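Local atomic coordinates of beta-lactamase/D-alanine Carboxypeptidase (Yersinia pestis, PDB entry 3RJU), a protein that probably acts as a serine hydrolase of the penicillin-binding protein and class C beta-lactamase type, cleaving D-alanyl peptides or beta-lactams. Residues Y262-D267 and A280-L285; V155-S160 and V269-M274. All blocks are in the same frame, centred on the assembly; numbering follows the deposited sequence.

Contact 1: residues Y262-D267 and A280-L285; sequences YFQRGD and ADALGL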
ATOM      1  N   TYR A 262       9.584   0.244  13.363  1.00 11.12           N
ATOM      2  CA  TYR A 262       9.667   1.358  14.310  1.00 11.62           C
ATOM      3  C   TYR A 262       8.922   1.157  15.610  1.00 11.34           C
ATOM      4  O   TYR A 262       9.323   1.719  16.643  1.00 13.77           O
ATOM      5  CB  TYR A 262       9.252   2.679  13.654  1.00 11.77           C
ATOM      6  CG  TYR A 262      10.324   3.188  12.732  1.00 11.07           C
ATOM      7  CD1 TYR A 262      11.306   4.072  13.179  1.00 12.77           C
ATOM      8  CD2 TYR A 262      10.416   2.723  11.427  1.00 11.55           C
ATOM      9  CE1 TYR A 262      12.310   4.520  12.332  1.00 12.12           C
ATOM     10  CE2 TYR A 262      11.413   3.175  10.566  1.00 11.32           C
ATOM     11  CZ  TYR A 262      12.369   4.054  11.025  1.00 11.68           C
ATOM     12  OH  TYR A 262      13.362   4.484  10.179  1.00 12.93           O
ATOM     13  N   PHE A 263       7.838   0.378  15.578  1.00  9.99           N
ATOM     14  CA  PHE A 263       7.092   0.096  16.805  1.00 10.59           C
ATOM     15  C   PHE A 263       6.784  -1.388  16.917  1.00 10.74           C
ATOM     16  O   PHE A 263       6.060  -1.942  16.088  1.00 13.18           O
ATOM     17  CB  PHE A 263       5.777   0.889  16.859  1.00 11.38           C
ATOM     18  CG  PHE A 263       5.972   2.376  16.871  1.00 11.74           C
ATOM     19  CD1 PHE A 263       6.083   3.078  18.072  1.00 13.19           C
ATOM     20  CD2 PHE A 263       6.055   3.082  15.681  1.00 12.24           C
ATOM     21  CE1 PHE A 263       6.285   4.452  18.074  1.00 14.37           C
ATOM     22  CE2 PHE A 263       6.244   4.448  15.680  1.00 13.45           C
ATOM     23  CZ  PHE A 263       6.370   5.133  16.877  1.00 14.59           C
ATOM     24  N   GLN A 264       7.313  -2.030  17.947  1.00  9.89           N
ATOM     25  CA  GLN A 264       6.843  -3.362  18.303  1.00 10.01           C
ATOM     26  C   GLN A 264       5.426  -3.222  18.867  1.00  9.73           C
ATOM     27  O   GLN A 264       5.085  -2.190  19.461  1.00 10.76           O
ATOM     28  CB  GLN A 264       7.755  -3.970  19.363  1.00 12.98           C
ATOM     29  CG  GLN A 264       9.169  -4.203  18.865  1.00 15.30           C
ATOM     30  CD  GLN A 264       9.223  -5.143  17.664  1.00 18.05           C
ATOM     31  OE1 GLN A 264       8.557  -6.168  17.641  1.00 19.60           O
ATOM     32  NE2 GLN A 264      10.014  -4.781  16.656  1.00 19.62           N
ATOM     33  N   ARG A 265       4.604  -4.251  18.712  1.00  9.15           N
ATOM     34  CA  ARG A 265       3.227  -4.168  19.179  1.00  9.41           C
ATOM     35  C   ARG A 265       3.167  -3.773  20.656  1.00  9.65           C
ATOM     36  O   ARG A 265       2.350  -2.940  21.063  1.00 11.19           O
ATOM     37  CB  ARG A 265       2.508  -5.509  18.967  1.00  9.29           C
ATOM     38  CG  ARG A 265       1.015  -5.399  19.109  1.00 10.19           C
ATOM     39  CD  ARG A 265       0.314  -6.742  18.907  1.00 11.59           C
ATOM     40  NE  ARG A 265      -1.134  -6.603  18.999  1.00 12.31           N
ATOM     41  CZ  ARG A 265      -1.927  -6.282  17.974  1.00 11.86           C
ATOM     42  NH1 ARG A 265      -1.422  -6.095  16.758  1.00 11.50           N
ATOM     43  NH2 ARG A 265      -3.233  -6.143  18.166  1.00 12.06           N
ATOM     44  N   GLY A 266       4.056  -4.363  21.452  1.00 10.58           N
ATOM     45  CA  GLY A 266       4.091  -4.100  22.875  1.00 11.19           C
ATOM     46  C   GLY A 266       4.626  -2.727  23.247  1.00 12.56           C
ATOM     47  O   GLY A 266       4.551  -2.358  24.418  1.00 14.93           O
ATOM     48  N   ASP A 267       5.161  -1.981  22.272  1.00 11.28           N
ATOM     49  CA  ASP A 267       5.686  -0.630  22.515  1.00 12.54           C
ATOM     50  C   ASP A 267       4.554   0.399  22.465  1.00  9.95           C
ATOM     51  O   ASP A 267       4.795   1.584  22.728  1.00 11.00           O
ATOM     52  CB  ASP A 267       6.675  -0.181  21.420  1.00 16.25           C
ATOM     53  CG  ASP A 267       7.977  -0.959  21.386  1.00 20.87           C
ATOM     54  OD1 ASP A 267       8.413  -1.496  22.428  1.00 20.48           O
ATOM     55  OD2 ASP A 267       8.584  -0.985  20.263  1.00 23.04           O
ATOM     56  N   ALA A 280      -0.576  -7.801  13.890  1.00 10.25           N
ATOM     57  CA  ALA A 280       0.598  -7.008  13.592  1.00 10.43           C
ATOM     58  C   ALA A 280       1.545  -7.080  14.769  1.00 10.85           C
ATOM     59  O   ALA A 280       1.238  -6.594  15.860  1.00 12.61           O
ATOM     60  CB  ALA A 280       0.210  -5.547  13.328  1.00 10.58           C
ATOM     61  N   ASP A 281       2.700  -7.694  14.561  1.00 10.55           N
ATOM     62  CA  ASP A 281       3.693  -7.776  15.631  1.00 10.40           C
ATOM     63  C   ASP A 281       4.649  -6.582  15.678  1.00 10.11           C
ATOM     64  O   ASP A 281       5.226  -6.273  16.734  1.00 11.78           O
ATOM     65  CB  ASP A 281       4.434  -9.100  15.546  1.00 11.62           C
ATOM     66  CG  ASP A 281       3.518 -10.262  15.838  1.00 14.13           C
ATOM     67  OD1 ASP A 281       2.861 -10.211  16.900  1.00 16.44           O
ATOM     68  OD2 ASP A 281       3.415 -11.185  15.002  1.00 14.10           O
ATOM     69  N   ALA A 282       4.808  -5.900  14.543  1.00  8.80           N
ATOM     70  CA  ALA A 282       5.570  -4.651  14.518  1.00  9.43           C
ATOM     71  C   ALA A 282       5.073  -3.795  13.380  1.00  9.53           C
ATOM     72  O   ALA A 282       4.595  -4.318  12.361  1.00 11.04           O
ATOM     73  CB  ALA A 282       7.096  -4.905  14.411  1.00 10.20           C
ATOM     74  N   LEU A 283       5.154  -2.478  13.560  1.00  8.65           N
ATOM     75  CA  LEU A 283       4.739  -1.542  12.527  1.00  8.74           C
ATOM     76  C   LEU A 283       5.963  -0.860  11.942  1.00  9.34           C
ATOM     77  O   LEU A 283       6.843  -0.383  12.691  1.00  9.79           O
ATOM     78  CB  LEU A 283       3.816  -0.470  13.120  1.00  9.33           C
ATOM     79  CG  LEU A 283       2.567  -0.949  13.865  1.00 11.46           C
ATOM     80  CD1 LEU A 283       1.652   0.231  14.202  1.00 10.85           C
ATOM     81  CD2 LEU A 283       1.836  -2.016  13.096  1.00 12.82           C
ATOM     82  N   GLY A 284       6.031  -0.815  10.615  1.00  8.69           N
ATOM     83  CA  GLY A 284       7.056  -0.048   9.943  1.00  9.83           C
ATOM     84  C   GLY A 284       6.462   1.179   9.279  1.00  8.20           C
ATOM     85  O   GLY A 284       5.465   1.763   9.746  1.00  8.20           O
ATOM     86  N   LEU A 285       7.072   1.563   8.168  1.00  7.63           N
ATOM     87  CA  LEU A 285       6.655   2.709   7.393  1.00  8.23           C
ATOM     88  C   LEU A 285       5.635   2.177   6.390  1.00  9.81           C
ATOM     89  O   LEU A 285       5.975   1.820   5.248  1.00 11.03           O
ATOM     90  CB  LEU A 285       7.873   3.325   6.691  1.00  8.65           C
ATOM     91  CG  LEU A 285       9.039   3.645   7.663  1.00  9.27           C
ATOM     92  CD1 LEU A 285      10.270   4.162   6.921  1.00  9.49           C
ATOM     93  CD2 LEU A 285       8.622   4.616   8.815  1.00 10.28           C
TER
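F263 and L283 face each other as an antiparallel hydrogen-bonded pair, with L283 N giving a bond of 2.7 Å to F263 O. L283 O accepts two N-H groups, Y262 N at 2.9 Å and F263 N at 3.1 Å, so the two residues together oppose L283 in a classic beta bulge between the edge strand 261-264 and strand 282-284 of the large antiparallel sheet. Past the strand, R265 N reaches D281 O from above that carbonyl's plane, 48° out of it.

The polar side-chain bond is made by R265. Its chain runs extended from CG to NE, and NH1 meets A280 O at 2.9 Å, with the oxygen at the edge of the guanidinium and near its plane.

Apolar contact is lighter. L285 and Y262 offer apolar surfaces that cross obliquely, L285 CD2 lying 3.6 Å from Y262 CE2, and L109 of helix 108-113 touches both. Where Q264 opposes A282, the small methyl suits a close pair: chi2 of -60° bends the Q264 chain at CD, and NE2 comes within 3.7 Å of A282 CB.

Backbone bonds thus carry the pairing, while R265 NH1, shared between A280 O and a salt bridge to D275, ties the end of the edge strand to the loop before strand 282-284.

Contact 2: residues V155-S160 and V269-M274; sequences VKAAYS and VSLKGM
V269 opens the contact by donating from its N to V155 O at 2.8 Å, almost in line with the carbonyl. The two valines lie side by side, pointing the same way, with V155 CG1 3.8 Å from V269 CG2. S270 accepts at its backbone O from A157 N, while its OG, placed between the backbone N and the carbonyl carbon (chi1 61°), sits 3.3 Å from K156 CG. Two waters are hydrogen-bonded to this OG; one accepts from K156 NZ and the other donates to A157 O. On the other face, L271 CG packs at 4.0 Å on A157 CB, a small apolar group in a buried place, and L283 of strand 282-284 touches both side chains.

K272 N donates to A157 O from 38° above the carbonyl plane, and K272 O accepts from Y159 N at 3.0 Å, completing a short two-stranded parallel sheet. Strand 156-158 runs straight into Y159, whose OH bonds to K65 and K302. S62 and K65 are consistent with the SxxK element, and Y159 with the Tyr of a (S/Y)xN element, as in penicillin-binding proteins and class C beta-lactamases. At G273 the positive phi (82°) and the nearness of Y159 CB both suit glycine. M274, a selenomethionine bent at chi2 and chi3, brings SE in at the edge of the Y159 ring, 5.3 Å from its centre, a Met-aromatic contact; H114 stacks on that ring.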
ATOM      1  N   VAL A 155       2.031   6.796  20.732  1.00 11.52           N
ATOM      2  CA  VAL A 155       1.417   6.109  21.861  1.00 12.67           C
ATOM      3  C   VAL A 155       0.385   5.078  21.430  1.00 11.56           C
ATOM      4  O   VAL A 155       0.322   3.982  21.990  1.00 13.72           O
ATOM      5  CB  VAL A 155       0.794   7.131  22.833  1.00 12.31           C
ATOM      6  CG1 VAL A 155      -0.094   6.463  23.888  1.00 16.14           C
ATOM      7  CG2 VAL A 155       1.913   7.928  23.509  1.00 14.97           C
ATOM      8  N   LYS A 156      -0.421   5.440  20.438  1.00 11.05           N
ATOM      9  CA  LYS A 156      -1.435   4.539  19.894  1.00 11.58           C
ATOM     10  C   LYS A 156      -1.286   4.447  18.379  1.00 11.58           C
ATOM     11  O   LYS A 156      -1.020   5.456  17.708  1.00 13.08           O
ATOM     12  CB  LYS A 156      -2.847   5.053  20.217  1.00 14.68           C
ATOM     13  CG  LYS A 156      -3.230   5.020  21.685  1.00 16.69           C
ATOM     14  CD  LYS A 156      -4.647   5.515  21.895  1.00 20.13           C
ATOM     15  CE  LYS A 156      -5.003   5.558  23.371  1.00 23.38           C
ATOM     16  NZ  LYS A 156      -6.439   5.943  23.529  1.00 25.45           N
ATOM     17  N   ALA A 157      -1.434   3.241  17.834  1.00  9.61           N
ATOM     18  CA  ALA A 157      -1.562   3.106  16.387  1.00  9.19           C
ATOM     19  C   ALA A 157      -3.038   3.140  16.049  1.00  9.51           C
ATOM     20  O   ALA A 157      -3.828   2.438  16.667  1.00  9.79           O
ATOM     21  CB  ALA A 157      -0.951   1.809  15.891  1.00  9.68           C
ATOM     22  N   ALA A 158      -3.400   3.938  15.052  1.00  7.64           N
ATOM     23  CA  ALA A 158      -4.764   3.953  14.547  1.00  8.17           C
ATOM     24  C   ALA A 158      -4.632   4.211  13.075  1.00  7.92           C
ATOM     25  O   ALA A 158      -4.253   5.305  12.658  1.00  9.40           O
ATOM     26  CB  ALA A 158      -5.585   5.032  15.214  1.00  9.08           C
ATOM     27  N   TYR A 159      -4.914   3.186  12.280  1.00  8.94           N
ATOM     28  CA  TYR A 159      -4.701   3.240  10.841  1.00  7.66           C
ATOM     29  C   TYR A 159      -5.368   4.484  10.282  1.00  8.99           C
ATOM     30  O   TYR A 159      -6.542   4.755  10.574  1.00  9.45           O
ATOM     31  CB  TYR A 159      -5.333   2.017  10.218  1.00  7.82           C
ATOM     32  CG  TYR A 159      -5.069   1.846   8.756  1.00  7.93           C
ATOM     33  CD1 TYR A 159      -3.883   1.256   8.317  1.00  7.67           C
ATOM     34  CD2 TYR A 159      -6.001   2.253   7.801  1.00 10.24           C
ATOM     35  CE1 TYR A 159      -3.626   1.059   6.969  1.00  8.61           C
ATOM     36  CE2 TYR A 159      -5.753   2.070   6.442  1.00  9.64           C
ATOM     37  CZ  TYR A 159      -4.569   1.461   6.029  1.00  9.06           C
ATOM     38  OH  TYR A 159      -4.327   1.251   4.692  1.00 10.24           O
ATOM     39  N   SER A 160      -4.631   5.223   9.459  1.00  8.81           N
ATOM     40  CA  SER A 160      -5.142   6.483   8.935  1.00  8.17           C
ATOM     41  C   SER A 160      -4.812   6.698   7.459  1.00  7.77           C
ATOM     42  O   SER A 160      -3.666   6.523   7.019  1.00  9.48           O
ATOM     43  CB  SER A 160      -4.646   7.665   9.780  1.00  9.73           C
ATOM     44  OG  SER A 160      -5.093   8.887   9.226  1.00  8.97           O
ATOM     45  N   VAL A 269       0.368   1.547  23.366  1.00 11.52           N
ATOM     46  CA  VAL A 269      -0.717   1.343  24.311  1.00 11.01           C
ATOM     47  C   VAL A 269      -1.869   0.553  23.673  1.00 11.87           C
ATOM     48  O   VAL A 269      -2.450  -0.338  24.299  1.00 13.93           O
ATOM     49  CB  VAL A 269      -1.196   2.694  24.874  1.00 11.45           C
ATOM     50  CG1 VAL A 269      -2.582   2.582  25.551  1.00 13.16           C
ATOM     51  CG2 VAL A 269      -0.137   3.227  25.823  1.00 12.43           C
ATOM     52  N   SER A 270      -2.190   0.884  22.431  1.00 11.44           N
ATOM     53  CA  SER A 270      -3.213   0.152  21.679  1.00 12.37           C
ATOM     54  C   SER A 270      -2.970   0.258  20.184  1.00 11.13           C
ATOM     55  O   SER A 270      -2.254   1.146  19.714  1.00 10.21           O
ATOM     56  CB  SER A 270      -4.618   0.671  21.990  1.00 13.94           C
ATOM     57  OG  SER A 270      -4.740   2.037  21.638  1.00 14.59           O
ATOM     58  N   LEU A 271      -3.571  -0.656  19.439  1.00 10.92           N
ATOM     59  CA  LEU A 271      -3.502  -0.637  17.979  1.00  9.33           C
ATOM     60  C   LEU A 271      -4.891  -0.840  17.402  1.00  9.83           C
ATOM     61  O   LEU A 271      -5.618  -1.766  17.791  1.00 13.75           O
ATOM     62  CB  LEU A 271      -2.583  -1.743  17.438  1.00 10.94           C
ATOM     63  CG  LEU A 271      -1.104  -1.653  17.821  1.00 11.43           C
ATOM     64  CD1 LEU A 271      -0.860  -2.240  19.215  1.00 11.30           C
ATOM     65  CD2 LEU A 271      -0.265  -2.381  16.772  1.00 12.50           C
ATOM     66  N   LYS A 272      -5.246   0.010  16.456  1.00 10.19           N
ATOM     67  CA  LYS A 272      -6.546  -0.097  15.810  1.00 10.44           C
ATOM     68  C   LYS A 272      -6.345  -0.134  14.311  1.00  9.07           C
ATOM     69  O   LYS A 272      -5.625   0.701  13.752  1.00  9.38           O
ATOM     70  CB  LYS A 272      -7.423   1.101  16.156  1.00 11.30           C
ATOM     71  CG  LYS A 272      -8.776   1.063  15.441  1.00 14.11           C
ATOM     72  CD  LYS A 272      -9.583   2.324  15.655  1.00 17.76           C
ATOM     73  CE  LYS A 272     -10.975   2.125  15.079  1.00 20.97           C
ATOM     74  NZ  LYS A 272     -11.900   3.192  15.498  1.00 23.63           N
ATOM     75  N   GLY A 273      -6.997  -1.087  13.649  1.00  8.88           N
ATOM     76  CA  GLY A 273      -6.970  -1.109  12.206  1.00  8.89           C
ATOM     77  C   GLY A 273      -5.739  -1.736  11.580  1.00  8.38           C
ATOM     78  O   GLY A 273      -5.576  -1.640  10.368  1.00  9.92           O
HETATM   79  N   MSE A 274      -4.892  -2.377  12.387  1.00  9.79           N
HETATM   80  CA  MSE A 274      -3.603  -2.882  11.899  1.00  9.00           C
HETATM   81  C   MSE A 274      -3.579  -4.377  11.628  1.00  8.46           C
HETATM   82  O   MSE A 274      -2.592  -4.878  11.088  1.00  8.96           O
HETATM   83  CB  MSE A 274      -2.474  -2.583  12.902  1.00  9.52           C
HETATM   84  CG  MSE A 274      -2.314  -1.104  13.286  1.00  8.56           C
HETATM   85 SE   MSE A 274      -2.280   0.155  11.793  0.79 12.22          SE
HETATM   86  CE  MSE A 274      -0.859  -0.668  10.704  1.00 11.04           C
TER
HETATM   87  O   HOH W   1      -7.107   2.892  23.033  1.00 35.35           O
HETATM   88  O   HOH W   2      -5.435   2.672  18.971  1.00 13.42           O

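How the contacts relate
The centres of the two contacts lie 10 Å apart, on the same side of the chain's centre. Along the chain the segments alternate: 155-160 comes first, from far upstream, then 262-267, 269-274 and 280-285 follow in close succession. After the edge strand 261-264 the chain leaves the large sheet, pairs as 270-272 with 156-158, and returns as 282-284. L283 joins the two pairings: its CD1 packs against A157 CB at 3.5 Å and its CD2 against M274 CE, while R265 CG touches L271 CD1. Through this seam the end of the large sheet adjoins the segment that carries Y159 into the probable active site.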